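Local coordinates for protein type II restriction enzyme NgoMIV (Neisseria gonorrhoeae, PDB 1FIU) that recognises the double-stranded DNA sequence 5'-GCCGGC-3' and cuts it after the first G, using magnesium ions and working as a homotetramer, at residues 103-108 against 178-183; 248-253 against 263-268. All blocks are in the same frame, centred on the assembly; numbering follows the deposited sequence.

Interaction 1 of 2, residues 103-108 against 178-183; sequences LEIARY and PLLHAS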
ATOM      1  N   LEU I 103     -15.986  15.455   4.956  1.00 51.36           N
ATOM      2  CA  LEU I 103     -15.824  15.747   3.537  1.00 47.31           C
ATOM      3  C   LEU I 103     -15.218  17.130   3.281  1.00 42.76           C
ATOM      4  O   LEU I 103     -15.324  17.660   2.176  1.00 39.32           O
ATOM      5  CB  LEU I 103     -17.158  15.621   2.787  1.00 47.80           C
ATOM      6  CG  LEU I 103     -17.706  14.207   2.542  1.00 49.51           C
ATOM      7  CD1 LEU I 103     -18.948  14.301   1.650  1.00 49.30           C
ATOM      8  CD2 LEU I 103     -16.643  13.324   1.882  1.00 46.37           C
ATOM      9  N   GLU I 104     -14.590  17.718   4.299  1.00 39.58           N
ATOM     10  CA  GLU I 104     -13.936  19.014   4.123  1.00 35.31           C
ATOM     11  C   GLU I 104     -12.860  18.837   3.045  1.00 30.00           C
ATOM     12  O   GLU I 104     -12.689  19.712   2.195  1.00 26.29           O
ATOM     13  CB  GLU I 104     -13.281  19.477   5.433  1.00 37.76           C
ATOM     14  CG  GLU I 104     -12.255  20.633   5.314  1.00 38.20           C
ATOM     15  CD  GLU I 104     -12.871  21.972   4.932  1.00 43.47           C
ATOM     16  OE1 GLU I 104     -14.095  22.156   5.133  1.00 45.11           O
ATOM     17  OE2 GLU I 104     -12.132  22.860   4.443  1.00 38.32           O
ATOM     18  N   ILE I 105     -12.149  17.708   3.066  1.00 30.37           N
ATOM     19  CA  ILE I 105     -11.108  17.506   2.056  1.00 30.36           C
ATOM     20  C   ILE I 105     -11.653  17.416   0.641  1.00 25.97           C
ATOM     21  O   ILE I 105     -10.894  17.634  -0.300  1.00 24.32           O
ATOM     22  CB  ILE I 105     -10.214  16.238   2.250  1.00 34.32           C
ATOM     23  CG1 ILE I 105     -11.075  14.985   2.313  1.00 39.24           C
ATOM     24  CG2 ILE I 105      -9.295  16.406   3.444  1.00 40.13           C
ATOM     25  CD1 ILE I 105     -10.268  13.731   2.135  1.00 42.97           C
ATOM     26  N   ALA I 106     -12.941  17.095   0.485  1.00 27.02           N
ATOM     27  CA  ALA I 106     -13.510  17.019  -0.867  1.00 24.30           C
ATOM     28  C   ALA I 106     -13.727  18.406  -1.457  1.00 24.10           C
ATOM     29  O   ALA I 106     -14.132  18.533  -2.616  1.00 21.92           O
ATOM     30  CB  ALA I 106     -14.826  16.229  -0.881  1.00 25.03           C
ATOM     31  N   ARG I 107     -13.459  19.448  -0.676  1.00 21.95           N
ATOM     32  CA  ARG I 107     -13.585  20.795  -1.215  1.00 23.10           C
ATOM     33  C   ARG I 107     -12.313  21.139  -1.989  1.00 22.01           C
ATOM     34  O   ARG I 107     -12.239  22.188  -2.628  1.00 25.40           O
ATOM     35  CB  ARG I 107     -13.782  21.819  -0.092  1.00 27.69           C
ATOM     36  CG  ARG I 107     -14.948  21.464   0.818  1.00 37.43           C
ATOM     37  CD  ARG I 107     -15.525  22.669   1.544  1.00 45.61           C
ATOM     38  NE  ARG I 107     -14.543  23.404   2.323  1.00 50.31           N
ATOM     39  CZ  ARG I 107     -14.855  24.423   3.120  1.00 54.21           C
ATOM     40  NH1 ARG I 107     -16.117  24.810   3.228  1.00 55.91           N
ATOM     41  NH2 ARG I 107     -13.915  25.047   3.813  1.00 55.73           N
ATOM     42  N   TYR I 108     -11.326  20.239  -1.953  1.00 19.28           N
ATOM     43  CA  TYR I 108     -10.054  20.479  -2.629  1.00 19.40           C
ATOM     44  C   TYR I 108      -9.871  19.560  -3.815  1.00 20.14           C
ATOM     45  O   TYR I 108     -10.337  18.422  -3.845  1.00 16.82           O
ATOM     46  CB  TYR I 108      -8.904  20.355  -1.625  1.00 20.95           C
ATOM     47  CG  TYR I 108      -9.187  21.280  -0.475  1.00 21.82           C
ATOM     48  CD1 TYR I 108      -9.673  20.790   0.724  1.00 22.78           C
ATOM     49  CD2 TYR I 108      -9.153  22.662  -0.661  1.00 27.32           C
ATOM     50  CE1 TYR I 108     -10.149  21.666   1.728  1.00 25.90           C
ATOM     51  CE2 TYR I 108      -9.621  23.538   0.316  1.00 27.44           C
ATOM     52  CZ  TYR I 108     -10.124  23.031   1.506  1.00 25.87           C
ATOM     53  OH  TYR I 108     -10.644  23.891   2.451  1.00 31.27           O
ATOM     54  N   PRO I 178      -9.798  24.857  -4.925  1.00 21.40           N
ATOM     55  CA  PRO I 178      -8.449  25.126  -4.416  1.00 20.07           C
ATOM     56  C   PRO I 178      -7.695  23.810  -4.259  1.00 16.34           C
ATOM     57  O   PRO I 178      -8.299  22.751  -4.228  1.00 18.78           O
ATOM     58  CB  PRO I 178      -8.696  25.773  -3.061  1.00 20.86           C
ATOM     59  CG  PRO I 178     -10.075  26.321  -3.170  1.00 27.30           C
ATOM     60  CD  PRO I 178     -10.817  25.292  -3.953  1.00 25.78           C
ATOM     61  N   LEU I 179      -6.382  23.909  -4.139  1.00 15.52           N
ATOM     62  CA  LEU I 179      -5.515  22.736  -3.980  1.00 16.62           C
ATOM     63  C   LEU I 179      -5.134  22.520  -2.517  1.00 16.57           C
ATOM     64  O   LEU I 179      -4.885  23.473  -1.784  1.00 18.40           O
ATOM     65  CB  LEU I 179      -4.236  22.936  -4.800  1.00 18.42           C
ATOM     66  CG  LEU I 179      -4.434  22.878  -6.329  1.00 21.05           C
ATOM     67  CD1 LEU I 179      -3.380  23.730  -7.041  1.00 20.58           C
ATOM     68  CD2 LEU I 179      -4.351  21.405  -6.781  1.00 25.28           C
ATOM     69  N   LEU I 180      -5.110  21.256  -2.094  1.00 14.22           N
ATOM     70  CA  LEU I 180      -4.706  20.930  -0.723  1.00 13.91           C
ATOM     71  C   LEU I 180      -3.172  20.867  -0.742  1.00 15.29           C
ATOM     72  O   LEU I 180      -2.586  20.036  -1.440  1.00 16.39           O
ATOM     73  CB  LEU I 180      -5.317  19.590  -0.279  1.00 14.36           C
ATOM     74  CG  LEU I 180      -4.927  19.154   1.147  1.00 16.02           C
ATOM     75  CD1 LEU I 180      -5.316  20.254   2.138  1.00 19.35           C
ATOM     76  CD2 LEU I 180      -5.601  17.821   1.501  1.00 18.25           C
ATOM     77  N   HIS I 181      -2.526  21.757   0.015  1.00 14.62           N
ATOM     78  CA  HIS I 181      -1.070  21.826   0.041  1.00 13.92           C
ATOM     79  C   HIS I 181      -0.494  20.927   1.128  1.00 15.26           C
ATOM     80  O   HIS I 181       0.532  20.268   0.917  1.00 13.31           O
ATOM     81  CB  HIS I 181      -0.619  23.271   0.304  1.00 15.23           C
ATOM     82  CG  HIS I 181       0.861  23.458   0.214  1.00 14.18           C
ATOM     83  ND1 HIS I 181       1.643  23.837   1.288  1.00 20.57           N
ATOM     84  CD2 HIS I 181       1.699  23.297  -0.832  1.00 10.73           C
ATOM     85  CE1 HIS I 181       2.903  23.906   0.894  1.00 10.51           C
ATOM     86  NE2 HIS I 181       2.961  23.589  -0.386  1.00 17.75           N
ATOM     87  N   ALA I 182      -1.148  20.908   2.278  1.00 15.11           N
ATOM     88  CA  ALA I 182      -0.644  20.111   3.398  1.00 15.04           C
ATOM     89  C   ALA I 182      -1.688  19.657   4.389  1.00 17.21           C
ATOM     90  O   ALA I 182      -2.680  20.359   4.647  1.00 15.40           O
ATOM     91  CB  ALA I 182       0.425  20.915   4.173  1.00 15.79           C
ATOM     92  N   SER I 183      -1.427  18.477   4.957  1.00 14.03           N
ATOM     93  CA  SER I 183      -2.225  17.884   6.033  1.00 14.75           C
ATOM     94  C   SER I 183      -1.263  17.912   7.218  1.00 16.37           C
ATOM     95  O   SER I 183      -0.182  17.321   7.154  1.00 16.32           O
ATOM     96  CB  SER I 183      -2.570  16.426   5.750  1.00 15.58           C
ATOM     97  OG  SER I 183      -3.127  15.818   6.929  1.00 22.05           O
TER
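Glu104 OE2 is gripped by three groups, the first being the hydroxyl of Tyr108, whose ring lies against Pro178. Tyr108 OH donates to Glu104 OE2 at 2.7 Å, meeting it nearly in line with the C-O bond and close to the ring plane. Arg107 NH2 adds a weak, bent bond of 2.9 Å to Glu104 OE2 within a salt bridge, and Lys95 forms another salt bridge to the same oxygen. With the hydroxyl held there, CB and the CD2 edge of the ring meet Pro178 and Leu180. Chi1 of -54° sets CG beside the backbone N. The Tyr108 and Pro178 side chains cross at a slant, CD2 of the ring 4.0 Å from Pro178 CB. Pro178 O sits at the ring edge and also faces the backbone, 3.3 Å from Tyr108 CA in a CA-H...O contact. Tyr108 CB packs on Leu180 CB at 3.9 Å, while Ile105 CG2 barely reaches Leu180 CD2. Ile142 of strand 141-145 touches both Tyr108 and Leu180. The residue leaving the 3-10 turn 105-107 is thus laid against the entry to strand 179-187, just ahead of a classic beta bulge where His181 and Ala182 face Val143, in the central sheet of a PDDEXK-clan nuclease.

Interaction 2 of 2, residues 248-253 against 263-268; sequences ELEQIL and DLFYIM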
ATOM      1  N   GLU I 248      15.271  21.935  23.171  1.00 23.47           N
ATOM      2  CA  GLU I 248      15.161  21.741  24.611  1.00 24.06           C
ATOM      3  C   GLU I 248      15.135  20.254  24.962  1.00 23.80           C
ATOM      4  O   GLU I 248      15.743  19.837  25.961  1.00 20.38           O
ATOM      5  CB  GLU I 248      13.922  22.457  25.137  1.00 19.30           C
ATOM      6  CG  GLU I 248      13.953  23.976  24.940  1.00 22.04           C
ATOM      7  CD  GLU I 248      13.651  24.443  23.509  1.00 26.05           C
ATOM      8  OE1 GLU I 248      13.354  23.601  22.624  1.00 22.88           O
ATOM      9  OE2 GLU I 248      13.708  25.673  23.281  1.00 24.84           O
ATOM     10  N   LEU I 249      14.442  19.448  24.148  1.00 20.60           N
ATOM     11  CA  LEU I 249      14.406  18.008  24.357  1.00 19.00           C
ATOM     12  C   LEU I 249      15.833  17.462  24.256  1.00 23.60           C
ATOM     13  O   LEU I 249      16.263  16.660  25.091  1.00 25.05           O
ATOM     14  CB  LEU I 249      13.540  17.317  23.290  1.00 20.19           C
ATOM     15  CG  LEU I 249      13.580  15.786  23.208  1.00 17.62           C
ATOM     16  CD1 LEU I 249      13.244  15.114  24.547  1.00 18.24           C
ATOM     17  CD2 LEU I 249      12.540  15.366  22.160  1.00 22.14           C
ATOM     18  N   GLU I 250      16.560  17.895  23.228  1.00 21.46           N
ATOM     19  CA  GLU I 250      17.935  17.433  23.029  1.00 22.38           C
ATOM     20  C   GLU I 250      18.815  17.828  24.214  1.00 24.33           C
ATOM     21  O   GLU I 250      19.616  17.015  24.691  1.00 24.25           O
ATOM     22  CB  GLU I 250      18.530  18.021  21.743  1.00 22.02           C
ATOM     23  CG  GLU I 250      19.931  17.514  21.425  1.00 25.55           C
ATOM     24  CD  GLU I 250      20.528  18.163  20.175  1.00 29.15           C
ATOM     25  OE1 GLU I 250      20.221  19.342  19.885  1.00 33.22           O
ATOM     26  OE2 GLU I 250      21.323  17.490  19.490  1.00 34.37           O
ATOM     27  N   GLN I 251      18.655  19.059  24.687  1.00 23.82           N
ATOM     28  CA  GLN I 251      19.467  19.543  25.820  1.00 24.63           C
ATOM     29  C   GLN I 251      19.188  18.743  27.093  1.00 24.82           C
ATOM     30  O   GLN I 251      20.126  18.387  27.840  1.00 24.97           O
ATOM     31  CB  GLN I 251      19.188  21.030  26.070  1.00 26.57           C
ATOM     32  CG  GLN I 251      20.189  21.722  27.011  1.00 38.39           C
ATOM     33  CD  GLN I 251      19.946  23.228  27.105  1.00 45.59           C
ATOM     34  OE1 GLN I 251      19.767  23.905  26.086  1.00 47.44           O
ATOM     35  NE2 GLN I 251      19.939  23.756  28.326  1.00 49.80           N
ATOM     36  N   ILE I 252      17.913  18.454  27.359  1.00 20.83           N
ATOM     37  CA  ILE I 252      17.596  17.706  28.576  1.00 23.58           C
ATOM     38  C   ILE I 252      18.109  16.282  28.506  1.00 24.68           C
ATOM     39  O   ILE I 252      18.675  15.776  29.483  1.00 22.03           O
ATOM     40  CB  ILE I 252      16.085  17.721  28.893  1.00 23.26           C
ATOM     41  CG1 ILE I 252      15.654  19.171  29.136  1.00 30.21           C
ATOM     42  CG2 ILE I 252      15.780  16.907  30.168  1.00 25.56           C
ATOM     43  CD1 ILE I 252      16.490  19.880  30.231  1.00 28.71           C
ATOM     44  N   LEU I 253      17.936  15.626  27.356  1.00 22.61           N
ATOM     45  CA  LEU I 253      18.440  14.267  27.214  1.00 20.74           C
ATOM     46  C   LEU I 253      19.954  14.257  27.446  1.00 20.31           C
ATOM     47  O   LEU I 253      20.472  13.364  28.119  1.00 25.26           O
ATOM     48  CB  LEU I 253      18.141  13.716  25.820  1.00 20.40           C
ATOM     49  CG  LEU I 253      16.642  13.551  25.515  1.00 20.58           C
ATOM     50  CD1 LEU I 253      16.472  13.185  24.041  1.00 19.77           C
ATOM     51  CD2 LEU I 253      16.017  12.475  26.377  1.00 19.22           C
ATOM     52  N   ASP I 263      20.108   7.893  22.011  1.00 24.11           N
ATOM     53  CA  ASP I 263      20.371   7.084  20.831  1.00 23.94           C
ATOM     54  C   ASP I 263      19.155   7.095  19.901  1.00 26.19           C
ATOM     55  O   ASP I 263      19.300   7.234  18.684  1.00 24.31           O
ATOM     56  CB  ASP I 263      20.688   5.636  21.227  1.00 26.92           C
ATOM     57  CG  ASP I 263      22.064   5.492  21.862  1.00 30.89           C
ATOM     58  OD1 ASP I 263      22.815   6.486  21.868  1.00 31.33           O
ATOM     59  OD2 ASP I 263      22.396   4.387  22.337  1.00 33.76           O
ATOM     60  N   LEU I 264      17.969   6.953  20.483  1.00 24.16           N
ATOM     61  CA  LEU I 264      16.743   6.908  19.688  1.00 22.85           C
ATOM     62  C   LEU I 264      16.460   8.276  19.080  1.00 23.92           C
ATOM     63  O   LEU I 264      16.073   8.376  17.901  1.00 21.78           O
ATOM     64  CB  LEU I 264      15.582   6.406  20.553  1.00 23.37           C
ATOM     65  CG  LEU I 264      14.228   6.206  19.844  1.00 22.02           C
ATOM     66  CD1 LEU I 264      14.417   5.401  18.528  1.00 19.91           C
ATOM     67  CD2 LEU I 264      13.275   5.487  20.782  1.00 21.25           C
ATOM     68  N   PHE I 265      16.670   9.326  19.871  1.00 20.96           N
ATOM     69  CA  PHE I 265      16.494  10.696  19.406  1.00 23.40           C
ATOM     70  C   PHE I 265      17.369  10.928  18.166  1.00 24.38           C
ATOM     71  O   PHE I 265      16.890  11.445  17.159  1.00 20.92           O
ATOM     72  CB  PHE I 265      16.913  11.692  20.504  1.00 22.31           C
ATOM     73  CG  PHE I 265      16.903  13.129  20.073  1.00 22.68           C
ATOM     74  CD1 PHE I 265      15.751  13.916  20.228  1.00 22.51           C
ATOM     75  CD2 PHE I 265      18.056  13.726  19.559  1.00 19.97           C
ATOM     76  CE1 PHE I 265      15.759  15.273  19.887  1.00 20.24           C
ATOM     77  CE2 PHE I 265      18.078  15.071  19.219  1.00 22.51           C
ATOM     78  CZ  PHE I 265      16.915  15.860  19.386  1.00 23.20           C
ATOM     79  N   TYR I 266      18.658  10.572  18.229  1.00 20.85           N
ATOM     80  CA  TYR I 266      19.507  10.787  17.055  1.00 22.37           C
ATOM     81  C   TYR I 266      19.189   9.879  15.882  1.00 21.16           C
ATOM     82  O   TYR I 266      19.423  10.259  14.740  1.00 22.64           O
ATOM     83  CB  TYR I 266      21.003  10.709  17.426  1.00 25.43           C
ATOM     84  CG  TYR I 266      21.428  11.923  18.218  1.00 26.98           C
ATOM     85  CD1 TYR I 266      21.817  11.809  19.551  1.00 28.98           C
ATOM     86  CD2 TYR I 266      21.353  13.204  17.663  1.00 29.15           C
ATOM     87  CE1 TYR I 266      22.114  12.936  20.316  1.00 31.29           C
ATOM     88  CE2 TYR I 266      21.646  14.343  18.421  1.00 28.80           C
ATOM     89  CZ  TYR I 266      22.024  14.198  19.749  1.00 32.80           C
ATOM     90  OH  TYR I 266      22.301  15.303  20.524  1.00 34.25           O
ATOM     91  N   ILE I 267      18.648   8.693  16.137  1.00 21.04           N
ATOM     92  CA  ILE I 267      18.267   7.817  15.028  1.00 21.28           C
ATOM     93  C   ILE I 267      17.179   8.547  14.244  1.00 23.29           C
ATOM     94  O   ILE I 267      17.208   8.592  13.002  1.00 25.37           O
ATOM     95  CB  ILE I 267      17.708   6.479  15.519  1.00 19.75           C
ATOM     96  CG1 ILE I 267      18.878   5.596  15.976  1.00 22.92           C
ATOM     97  CG2 ILE I 267      16.936   5.772  14.393  1.00 23.77           C
ATOM     98  CD1 ILE I 267      18.446   4.357  16.680  1.00 23.83           C
ATOM     99  N   MET I 268      16.229   9.126  14.969  1.00 21.64           N
ATOM    100  CA  MET I 268      15.138   9.859  14.319  1.00 19.96           C
ATOM    101  C   MET I 268      15.591  11.167  13.686  1.00 22.50           C
ATOM    102  O   MET I 268      15.189  11.479  12.562  1.00 22.98           O
ATOM    103  CB  MET I 268      13.997  10.131  15.312  1.00 21.17           C
ATOM    104  CG  MET I 268      13.328   8.874  15.815  1.00 19.98           C
ATOM    105  SD  MET I 268      11.891   9.207  16.843  1.00 19.66           S
ATOM    106  CE  MET I 268      12.690   9.710  18.443  1.00 17.95           C
TER
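Leu249 is the first residue of 248-253 to reach the other helix: its CD2 lies at the edge of the Phe265 ring, 3.9 Å from Phe265 CE1, and the two side chains slide past each other in opposite directions. The same leucine also touches Ile43 of helix 38-50. One residue on, Glu250 does two jobs. Its CB presses obliquely on the far end of the Phe265 ring, 3.6 Å from Phe265 CZ, and its CG lies near Phe265 CE2. CG is anti to the backbone N (chi1 -176°) and the chain runs on extended beyond it, crossing the Phe265 and Tyr266 side chains at about a right angle. At its tip, Glu250 OE2 accepts a hydrogen bond of 2.6 Å from Tyr266 OH through the anti lone pair, the one facing away from the other oxygen. The carboxylate and phenol planes are turned 56° apart. Leu253 follows a turn later, directed at the partner helix, and its CD1 meets Phe265 at the root of the side chain, 3.9 Å from Phe265 CB. Phe265 also covers its neighbour, with Phe265 CD2 3.7 Å above the centre of the Tyr266 ring.

Helices 246-256 and 259-270 are joined by a short turn into a helical hairpin, their short segments running at 147° with axes 11.1 Å apart. Chemically the seam has two parts. Phe265 fills the buried one, fenced by Leu249, Leu253 and the aliphatic part of Glu250. Beside it, at partly exposed residues, Tyr266 OH has Gln254 NE2 as a second partner, and its bond to Glu250 probably favours an ionised carboxylate and would help hold the glutamate tip in place.

Interactions 1 and 2 lie on opposite sides of the centre of the chain, their centres 34 Å apart and their nearest atoms about 17 Å apart, and the first closes in sequence before the second opens. Interaction 1 packs a loop on the central sheet. The side chain of Ile105 is about 11 Å from a bound magnesium ion and from the side chain of Asp140, and strand 179-187 goes on to Cys186, which with Asp140 binds magnesium. The helix pair 248-253 and 263-268 lies away from the metal site, although its nearest atom is about 8 Å from the DNA, against about 10 Å for interaction 1. Strands 240-243 and 274-276 of the same sheet come just before and after the two helices of interaction 2.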